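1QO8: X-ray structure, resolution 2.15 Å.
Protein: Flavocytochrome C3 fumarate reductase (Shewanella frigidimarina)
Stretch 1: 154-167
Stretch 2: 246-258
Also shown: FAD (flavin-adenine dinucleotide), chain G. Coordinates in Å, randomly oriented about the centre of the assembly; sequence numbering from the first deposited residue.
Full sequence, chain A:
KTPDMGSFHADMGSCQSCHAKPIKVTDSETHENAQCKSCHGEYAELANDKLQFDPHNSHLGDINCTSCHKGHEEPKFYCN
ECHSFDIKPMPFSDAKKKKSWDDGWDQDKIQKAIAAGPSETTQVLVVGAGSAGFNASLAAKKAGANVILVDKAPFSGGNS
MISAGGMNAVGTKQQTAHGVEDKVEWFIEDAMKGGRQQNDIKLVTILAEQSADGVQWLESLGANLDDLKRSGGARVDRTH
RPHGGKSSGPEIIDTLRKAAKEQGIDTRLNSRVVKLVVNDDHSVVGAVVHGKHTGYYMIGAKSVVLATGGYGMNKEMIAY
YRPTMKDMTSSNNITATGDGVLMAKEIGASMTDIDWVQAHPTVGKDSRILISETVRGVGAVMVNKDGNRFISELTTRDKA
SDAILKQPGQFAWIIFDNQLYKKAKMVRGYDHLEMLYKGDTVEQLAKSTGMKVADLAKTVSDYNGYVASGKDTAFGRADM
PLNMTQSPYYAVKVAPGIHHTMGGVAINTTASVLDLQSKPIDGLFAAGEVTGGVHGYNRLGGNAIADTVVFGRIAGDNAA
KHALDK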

ATOM      1  N   PRO A 154      -8.250  23.958  13.966  1.00 42.57           N
ATOM      2  CA  PRO A 154      -8.618  25.123  14.743  1.00 43.39           C
ATOM      3  C   PRO A 154      -7.467  25.758  15.541  1.00 43.67           C
ATOM      4  O   PRO A 154      -7.366  26.899  15.923  1.00 40.21           O
ATOM      5  N   PHE A 155      -6.487  24.908  15.884  1.00 41.06           N
ATOM      6  CA  PHE A 155      -5.418  25.306  16.772  1.00 39.19           C
ATOM      7  C   PHE A 155      -4.327  24.391  16.259  1.00 37.77           C
ATOM      8  O   PHE A 155      -4.493  23.333  15.716  1.00 37.18           O
ATOM      9  N   SER A 156      -3.105  24.763  16.532  1.00 37.54           N
ATOM     10  CA  SER A 156      -2.064  23.871  16.157  1.00 39.90           C
ATOM     11  C   SER A 156      -1.622  22.836  17.235  1.00 43.44           C
ATOM     12  O   SER A 156      -2.068  22.879  18.390  1.00 38.04           O
ATOM     13  N   GLY A 157      -0.803  21.902  16.723  1.00 40.85           N
ATOM     14  CA  GLY A 157      -0.265  20.846  17.582  1.00 40.53           C
ATOM     15  C   GLY A 157      -0.515  19.380  17.190  1.00 41.17           C
ATOM     16  O   GLY A 157       0.341  18.556  17.573  1.00 36.54           O
ATOM     17  N   GLY A 158      -1.639  19.011  16.531  1.00 39.23           N
ATOM     18  CA  GLY A 158      -1.801  17.692  15.970  1.00 35.35           C
ATOM     19  C   GLY A 158      -1.692  16.585  17.096  1.00 37.43           C
ATOM     20  O   GLY A 158      -2.282  16.700  18.185  1.00 35.42           O
ATOM     21  N   ASN A 159      -1.092  15.440  16.733  1.00 35.64           N
ATOM     22  CA  ASN A 159      -0.871  14.368  17.698  1.00 36.94           C
ATOM     23  C   ASN A 159       0.256  14.757  18.659  1.00 37.86           C
ATOM     24  O   ASN A 159       0.272  14.247  19.789  1.00 39.82           O
ATOM     25  N   SER A 160       1.247  15.501  18.172  1.00 34.75           N
ATOM     26  CA  SER A 160       2.408  15.856  18.916  1.00 40.42           C
ATOM     27  C   SER A 160       2.052  16.464  20.278  1.00 42.19           C
ATOM     28  O   SER A 160       2.670  16.017  21.253  1.00 46.98           O
ATOM     29  N   MET A 161       0.960  17.219  20.394  1.00 37.75           N
ATOM     30  CA  MET A 161       0.661  17.953  21.590  1.00 39.46           C
ATOM     31  C   MET A 161       0.006  17.065  22.625  1.00 39.55           C
ATOM     32  O   MET A 161      -0.280  17.506  23.727  1.00 40.24           O
ATOM     33  N   ILE A 162      -0.450  15.854  22.231  1.00 42.00           N
ATOM     34  CA  ILE A 162      -1.075  14.974  23.222  1.00 39.96           C
ATOM     35  C   ILE A 162      -0.138  13.845  23.588  1.00 41.18           C
ATOM     36  O   ILE A 162      -0.603  12.894  24.164  1.00 43.16           O
ATOM     37  N   SER A 163       1.069  13.932  23.097  1.00 44.23           N
ATOM     38  CA  SER A 163       2.152  13.000  23.355  1.00 48.19           C
ATOM     39  C   SER A 163       2.594  13.158  24.831  1.00 48.24           C
ATOM     40  O   SER A 163       2.665  14.164  25.478  1.00 42.89           O
ATOM     41  N   ALA A 164       2.823  12.011  25.388  1.00 48.95           N
ATOM     42  CA  ALA A 164       3.015  11.368  26.607  1.00 55.93           C
ATOM     43  C   ALA A 164       4.368  10.997  27.185  1.00 56.86           C
ATOM     44  O   ALA A 164       4.751  11.023  28.355  1.00 56.23           O
ATOM     45  N   GLY A 165       5.195  10.388  26.341  1.00 56.60           N
ATOM     46  CA  GLY A 165       6.295   9.529  26.804  1.00 57.19           C
ATOM     47  C   GLY A 165       7.621  10.016  26.237  1.00 55.00           C
ATOM     48  O   GLY A 165       8.323   9.198  25.640  1.00 59.87           O
ATOM     49  N   GLY A 166       7.871  11.290  26.208  1.00 46.62           N
ATOM     50  CA  GLY A 166       8.983  11.971  25.748  1.00 43.67           C
ATOM     51  C   GLY A 166       9.734  11.637  24.487  1.00 44.63           C
ATOM     52  O   GLY A 166       9.253  10.958  23.596  1.00 46.60           O
ATOM     53  N   MET A 167      10.993  12.009  24.463  1.00 42.18           N
ATOM     54  CA  MET A 167      11.879  12.078  23.320  1.00 44.99           C
ATOM     55  C   MET A 167      13.171  11.317  23.626  1.00 46.00           C
ATOM     56  O   MET A 167      13.797  11.540  24.676  1.00 44.75           O
ATOM     57  N   LYS A 246       4.308  20.063  32.849  1.00 60.50           N
ATOM     58  CA  LYS A 246       3.516  19.439  31.765  1.00 57.66           C
ATOM     59  C   LYS A 246       4.052  18.056  31.394  1.00 52.71           C
ATOM     60  O   LYS A 246       5.255  17.896  31.571  1.00 51.39           O
ATOM     61  N   SER A 247       3.237  17.209  30.809  1.00 48.02           N
ATOM     62  CA  SER A 247       3.539  16.190  29.838  1.00 46.84           C
ATOM     63  C   SER A 247       4.424  16.642  28.677  1.00 43.57           C
ATOM     64  O   SER A 247       4.439  17.844  28.380  1.00 42.40           O
ATOM     65  N   SER A 248       5.154  15.703  28.063  1.00 38.56           N
ATOM     66  CA  SER A 248       6.129  16.158  27.071  1.00 39.35           C
ATOM     67  C   SER A 248       5.484  16.755  25.809  1.00 38.37           C
ATOM     68  O   SER A 248       5.975  17.732  25.300  1.00 38.97           O
ATOM     69  N   GLY A 249       4.376  16.339  25.290  1.00 40.36           N
ATOM     70  CA  GLY A 249       3.635  16.823  24.151  1.00 41.59           C
ATOM     71  C   GLY A 249       3.341  18.335  24.337  1.00 45.14           C
ATOM     72  O   GLY A 249       3.689  19.104  23.456  1.00 42.81           O
ATOM     73  N   PRO A 250       2.632  18.662  25.429  1.00 43.67           N
ATOM     74  CA  PRO A 250       2.197  20.031  25.698  1.00 43.95           C
ATOM     75  C   PRO A 250       3.424  20.882  25.936  1.00 44.97           C
ATOM     76  O   PRO A 250       3.556  21.956  25.325  1.00 41.84           O
ATOM     77  N   GLU A 251       4.393  20.392  26.714  1.00 42.74           N
ATOM     78  CA  GLU A 251       5.644  21.138  26.832  1.00 43.91           C
ATOM     79  C   GLU A 251       6.206  21.464  25.451  1.00 44.64           C
ATOM     80  O   GLU A 251       6.709  22.583  25.262  1.00 43.40           O
ATOM     81  N   ILE A 252       6.408  20.410  24.631  1.00 44.48           N
ATOM     82  CA  ILE A 252       7.093  20.641  23.350  1.00 43.93           C
ATOM     83  C   ILE A 252       6.346  21.587  22.404  1.00 41.13           C
ATOM     84  O   ILE A 252       7.003  22.464  21.835  1.00 41.45           O
ATOM     85  N   ILE A 253       5.083  21.457  22.184  1.00 40.46           N
ATOM     86  CA  ILE A 253       4.240  22.238  21.291  1.00 41.38           C
ATOM     87  C   ILE A 253       4.018  23.605  21.954  1.00 42.87           C
ATOM     88  O   ILE A 253       3.987  24.573  21.212  1.00 40.05           O
ATOM     89  N   ASP A 254       3.881  23.680  23.283  1.00 42.44           N
ATOM     90  CA  ASP A 254       3.846  25.024  23.921  1.00 45.06           C
ATOM     91  C   ASP A 254       5.148  25.744  23.589  1.00 45.68           C
ATOM     92  O   ASP A 254       5.153  26.928  23.178  1.00 44.96           O
ATOM     93  N   THR A 255       6.297  25.074  23.659  1.00 43.61           N
ATOM     94  CA  THR A 255       7.576  25.713  23.452  1.00 45.30           C
ATOM     95  C   THR A 255       7.766  26.144  21.986  1.00 46.96           C
ATOM     96  O   THR A 255       8.289  27.203  21.715  1.00 43.19           O
ATOM     97  N   LEU A 256       7.359  25.298  21.033  1.00 45.79           N
ATOM     98  CA  LEU A 256       7.485  25.576  19.623  1.00 47.04           C
ATOM     99  C   LEU A 256       6.460  26.647  19.215  1.00 46.89           C
ATOM    100  O   LEU A 256       6.869  27.488  18.441  1.00 48.02           O
ATOM    101  N   ARG A 257       5.234  26.685  19.738  1.00 46.11           N
ATOM    102  CA  ARG A 257       4.320  27.744  19.454  1.00 47.77           C
ATOM    103  C   ARG A 257       4.896  29.128  19.854  1.00 51.15           C
ATOM    104  O   ARG A 257       4.737  30.107  19.096  1.00 49.77           O
ATOM    105  N   LYS A 258       5.395  29.213  21.092  1.00 51.64           N
ATOM    106  CA  LYS A 258       5.991  30.465  21.526  1.00 54.27           C
ATOM    107  C   LYS A 258       7.226  30.803  20.695  1.00 51.02           C
ATOM    108  O   LYS A 258       7.268  31.942  20.212  1.00 49.22           O
TER

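A flavin-binding loop rests on the first turns of a helix through a close, glycine-enabled backbone approach, with one apolar patch and an arginine clamp farther along. The two backbones come nearest, CA to CA, at Met161 and Gly249, whose CA atoms lie 4.1 Å apart. A CB on Gly249 would point toward the loop and clash with Ser163 O and Ser160 O, so the bare backbone is what allows the fit. Gly249 N then donates to Ser163 O at 2.8 Å, while Ser163 OG (chi1 p) turns to its own stretch and donates to Ser160 O at 2.7 Å.

One residue earlier, Ser248 points toward the loop in the p rotamer, and its OG accepts from Gly166 N at 3.1 Å. Water 1 adds a backbone bridge, donating to Ala164 O and accepting from Ser248 N, each at 2.8 Å.

One turn on from Gly249, Ile253 (m, m) also points in; its CG1 packs 3.7 Å from Met161 CB, and its CD1 lies 3.8 Å from Ser160 CB. Met161 leaves sideways (p, t, m) and carries its CE to 3.5 Å from Arg257 NH2.

Arg257, another turn along, reaches out with chi1 m and the next three angles near 180°. Its NH2 donates to Ser156 O at a very short 2.5 Å, and its NE to Ser156 OG at 3.1 Å, with Ser156 in the p rotamer. Both Ser156 backbone and side chain are thus read by one guanidinium.

The same loop serves the FAD: Ser160 (m) donates from OG to FAD O1A at 2.6 Å and accepts from FAD O4' at 2.7 Å, while Gly166 O receives FAD N3 at 3.1 Å. At Gly158, positive phi favours glycine, and a CB would clash with FAD O5B.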

ATOM      1  CB  PRO A 154      -9.676  24.607  15.705  1.00 44.39           C
ATOM      2  CG  PRO A 154     -10.109  23.266  15.242  1.00 47.22           C
ATOM      3  CD  PRO A 154      -9.297  22.862  14.056  1.00 43.22           C
ATOM      4  CB  PHE A 155      -5.492  25.125  18.265  1.00 37.28           C
ATOM      5  CG  PHE A 155      -6.207  23.903  18.743  1.00 36.72           C
ATOM      6  CD1 PHE A 155      -7.590  23.899  18.825  1.00 37.97           C
ATOM      7  CD2 PHE A 155      -5.503  22.754  19.048  1.00 37.77           C
ATOM      8  CE1 PHE A 155      -8.307  22.826  19.278  1.00 35.00           C
ATOM      9  CE2 PHE A 155      -6.217  21.628  19.501  1.00 35.41           C
ATOM     10  CZ  PHE A 155      -7.585  21.686  19.632  1.00 37.11           C
ATOM     11  CB  SER A 156      -0.844  24.667  15.834  1.00 42.58           C
ATOM     12  OG  SER A 156      -0.431  25.284  17.045  1.00 43.05           O
ATOM     13  CB  ASN A 159      -0.532  13.011  17.032  1.00 37.81           C
ATOM     14  CG  ASN A 159      -1.787  12.309  16.531  1.00 33.69           C
ATOM     15  OD1 ASN A 159      -2.836  12.394  17.125  1.00 32.16           O
ATOM     16  ND2 ASN A 159      -1.730  11.577  15.386  1.00 32.92           N
ATOM     17  CB  SER A 160       3.333  16.913  18.259  1.00 38.85           C
ATOM     18  OG  SER A 160       3.819  16.391  17.015  1.00 42.41           O
ATOM     19  CB  MET A 161      -0.317  19.132  21.219  1.00 33.55           C
ATOM     20  CG  MET A 161      -1.721  18.712  20.924  1.00 34.51           C
ATOM     21  SD  MET A 161      -2.816  19.848  20.071  1.00 37.28           S
ATOM     22  CE  MET A 161      -3.004  21.121  21.387  1.00 31.61           C
ATOM     23  CB  ILE A 162      -2.413  14.392  22.791  1.00 34.30           C
ATOM     24  CG1 ILE A 162      -2.206  13.667  21.447  1.00 33.49           C
ATOM     25  CG2 ILE A 162      -3.465  15.530  22.785  1.00 34.95           C
ATOM     26  CD1 ILE A 162      -3.531  13.017  21.037  1.00 29.68           C
ATOM     27  CB  SER A 163       3.323  13.105  22.401  1.00 45.53           C
ATOM     28  OG  SER A 163       4.167  14.189  22.646  1.00 55.27           O
ATOM     29  CB  ALA A 164       2.492   9.918  26.011  1.00 59.36           C
ATOM     30  CB  MET A 167      12.172  13.574  23.108  1.00 43.39           C
ATOM     31  CG  MET A 167      13.147  13.808  21.962  1.00 47.71           C
ATOM     32  SD  MET A 167      13.404  15.466  21.360  1.00 46.65           S
ATOM     33  CE  MET A 167      14.749  15.176  20.223  1.00 48.20           C
ATOM     34  CB  LYS A 246       3.591  20.331  30.503  1.00 57.05           C
ATOM     35  CG  LYS A 246       2.950  21.707  30.756  1.00 61.59           C
ATOM     36  CD  LYS A 246       3.302  22.783  29.730  1.00 62.57           C
ATOM     37  CE  LYS A 246       2.461  24.054  29.979  1.00 62.97           C
ATOM     38  NZ  LYS A 246       2.987  25.182  29.134  1.00 62.40           N
ATOM     39  CB  SER A 247       2.218  15.690  29.207  1.00 48.62           C
ATOM     40  OG  SER A 247       1.618  15.082  30.347  1.00 51.11           O
ATOM     41  CB  SER A 248       7.024  14.948  26.714  1.00 43.83           C
ATOM     42  OG  SER A 248       6.208  13.865  26.372  1.00 44.14           O
ATOM     43  CB  PRO A 250       1.329  19.923  26.972  1.00 43.03           C
ATOM     44  CG  PRO A 250       0.697  18.552  26.797  1.00 41.87           C
ATOM     45  CD  PRO A 250       1.779  17.696  26.173  1.00 41.61           C
ATOM     46  CB  GLU A 251       6.707  20.407  27.613  1.00 43.50           C
ATOM     47  CG  GLU A 251       7.967  21.123  27.959  1.00 45.85           C
ATOM     48  CD  GLU A 251       7.882  22.217  28.983  1.00 48.29           C
ATOM     49  OE1 GLU A 251       6.766  22.487  29.491  1.00 49.36           O
ATOM     50  OE2 GLU A 251       8.973  22.824  29.201  1.00 50.52           O
ATOM     51  CB  ILE A 252       7.527  19.344  22.663  1.00 45.74           C
ATOM     52  CG1 ILE A 252       8.602  18.628  23.473  1.00 46.30           C
ATOM     53  CG2 ILE A 252       8.106  19.636  21.275  1.00 44.78           C
ATOM     54  CD1 ILE A 252       8.957  17.205  23.036  1.00 45.79           C
ATOM     55  CB  ILE A 253       2.847  21.589  21.132  1.00 39.60           C
ATOM     56  CG1 ILE A 253       2.956  20.398  20.177  1.00 41.52           C
ATOM     57  CG2 ILE A 253       1.690  22.510  20.701  1.00 36.91           C
ATOM     58  CD1 ILE A 253       3.632  20.635  18.846  1.00 43.00           C
ATOM     59  CB  ASP A 254       3.558  25.025  25.415  1.00 44.92           C
ATOM     60  CG  ASP A 254       2.113  24.668  25.739  1.00 50.08           C
ATOM     61  OD1 ASP A 254       1.179  24.485  24.911  1.00 51.78           O
ATOM     62  OD2 ASP A 254       1.721  24.522  26.930  1.00 50.90           O
ATOM     63  CB  THR A 255       8.733  24.776  23.811  1.00 46.86           C
ATOM     64  OG1 THR A 255       8.522  24.415  25.163  1.00 49.04           O
ATOM     65  CG2 THR A 255      10.061  25.470  23.683  1.00 48.66           C
ATOM     66  CB  LEU A 256       7.325  24.287  18.781  1.00 42.41           C
ATOM     67  CG  LEU A 256       8.375  23.223  19.016  1.00 43.95           C
ATOM     68  CD1 LEU A 256       7.836  21.830  18.593  1.00 42.25           C
ATOM     69  CD2 LEU A 256       9.738  23.527  18.340  1.00 37.53           C
ATOM     70  CB  ARG A 257       2.970  27.666  20.177  1.00 45.63           C
ATOM     71  CG  ARG A 257       2.100  26.500  19.760  1.00 44.03           C
ATOM     72  CD  ARG A 257       0.928  26.336  20.722  1.00 42.55           C
ATOM     73  NE  ARG A 257      -0.090  25.471  20.132  1.00 38.87           N
ATOM     74  CZ  ARG A 257      -1.141  25.136  20.854  1.00 38.39           C
ATOM     75  NH1 ARG A 257      -1.223  25.515  22.143  1.00 39.75           N
ATOM     76  NH2 ARG A 257      -2.095  24.371  20.382  1.00 35.79           N
ATOM     77  CB  LYS A 258       6.412  30.534  23.008  1.00 57.78           C
ATOM     78  CG  LYS A 258       5.140  30.288  23.838  1.00 65.46           C
ATOM     79  CD  LYS A 258       5.137  31.160  25.073  1.00 70.19           C
ATOM     80  CE  LYS A 258       3.729  31.288  25.691  1.00 73.10           C
ATOM     81  NZ  LYS A 258       3.926  32.315  26.809  1.00 76.30           N
TER
HETATM   82  PA  FAD G 605       1.306  15.827  14.025  1.00 37.10           P
HETATM   83  O1A FAD G 605       1.759  16.284  15.377  1.00 36.29           O
HETATM   84  O2A FAD G 605       0.169  15.105  13.878  1.00 34.89           O
HETATM   85  O5B FAD G 605       0.816  17.179  13.392  1.00 38.68           O
HETATM   86  C5B FAD G 605       0.437  17.314  11.961  1.00 37.74           C
HETATM   87  C4B FAD G 605      -0.226  18.768  11.764  1.00 37.13           C
HETATM   88  O4B FAD G 605      -0.564  18.791  10.292  1.00 36.70           O
HETATM   89  C3B FAD G 605      -1.631  18.848  12.448  1.00 36.57           C
HETATM   90  O3B FAD G 605      -1.852  19.782  13.406  1.00 34.67           O
HETATM   91  C2B FAD G 605      -2.664  18.632  11.283  1.00 37.21           C
HETATM   92  O2B FAD G 605      -3.931  19.313  11.454  1.00 40.43           O
HETATM   93  C1B FAD G 605      -1.941  19.334  10.195  1.00 36.52           C
HETATM   94  N9A FAD G 605      -2.352  18.900   8.853  1.00 40.56           N
HETATM   95  C8A FAD G 605      -2.701  17.642   8.429  1.00 37.92           C
HETATM   96  N7A FAD G 605      -3.128  17.635   7.197  1.00 38.16           N
HETATM   97  C5A FAD G 605      -3.061  18.956   6.765  1.00 37.60           C
HETATM   98  C6A FAD G 605      -3.472  19.625   5.534  1.00 38.01           C
HETATM   99  N6A FAD G 605      -3.977  19.009   4.501  1.00 38.15           N
HETATM  100  N1A FAD G 605      -3.211  20.956   5.507  1.00 37.75           N
HETATM  101  C2A FAD G 605      -2.759  21.666   6.596  1.00 39.56           C
HETATM  102  N3A FAD G 605      -2.376  21.129   7.776  1.00 38.68           N
HETATM  103  C4A FAD G 605      -2.584  19.785   7.788  1.00 38.96           C
HETATM  104  N1  FAD G 605       5.751   9.247  20.108  1.00 45.98           N
HETATM  105  C2  FAD G 605       6.854   9.355  20.800  1.00 47.89           C
HETATM  106  O2  FAD G 605       7.971   9.247  20.415  1.00 45.75           O
HETATM  107  N3  FAD G 605       6.853   9.639  22.199  1.00 52.54           N
HETATM  108  C4  FAD G 605       5.597   9.807  22.773  1.00 53.17           C
HETATM  109  O4  FAD G 605       5.516  10.000  23.953  1.00 56.32           O
HETATM  110  C4X FAD G 605       4.381   9.618  21.986  1.00 48.56           C
HETATM  111  N5  FAD G 605       3.177   9.718  22.570  1.00 46.53           N
HETATM  112  C5X FAD G 605       2.041   9.625  21.840  1.00 44.72           C
HETATM  113  C6  FAD G 605       0.817   9.756  22.510  1.00 43.24           C
HETATM  114  C7  FAD G 605      -0.354   9.675  21.796  1.00 45.29           C
HETATM  115  C7M FAD G 605      -1.700   9.807  22.435  1.00 43.57           C
HETATM  116  C8  FAD G 605      -0.278   9.498  20.368  1.00 44.00           C
HETATM  117  C8M FAD G 605      -1.546   9.481  19.569  1.00 44.80           C
HETATM  118  C9  FAD G 605       0.919   9.401  19.706  1.00 40.94           C
HETATM  119  C9A FAD G 605       2.103   9.461  20.402  1.00 42.13           C
HETATM  120  N10 FAD G 605       3.389   9.339  19.839  1.00 41.14           N
HETATM  121  C10 FAD G 605       4.509   9.408  20.574  1.00 44.56           C
HETATM  122  C1' FAD G 605       3.573   9.536  18.366  1.00 43.11           C
HETATM  123  C2' FAD G 605       4.107  10.982  18.089  1.00 41.42           C
HETATM  124  O2' FAD G 605       3.317  11.764  19.047  1.00 42.40           O
HETATM  125  C3' FAD G 605       3.526  11.374  16.708  1.00 39.59           C
HETATM  126  O3' FAD G 605       3.977  10.470  15.692  1.00 42.08           O
HETATM  127  C4' FAD G 605       4.313  12.645  16.241  1.00 41.19           C
HETATM  128  O4' FAD G 605       3.895  13.674  17.188  1.00 37.41           O
HETATM  129  C5' FAD G 605       3.715  13.026  14.840  1.00 36.37           C
HETATM  130  O5' FAD G 605       4.227  14.488  14.632  1.00 41.82           O
HETATM  131  P   FAD G 605       4.013  15.250  13.310  1.00 38.53           P
HETATM  132  O1P FAD G 605       4.697  16.580  13.531  1.00 38.39           O
HETATM  133  O2P FAD G 605       4.460  14.359  12.336  1.00 38.75           O
HETATM  134  O3P FAD G 605       2.570  15.281  13.173  1.00 35.93           O
HETATM  135  O   HOH W   1       5.487  13.361  29.638  1.00 43.72           O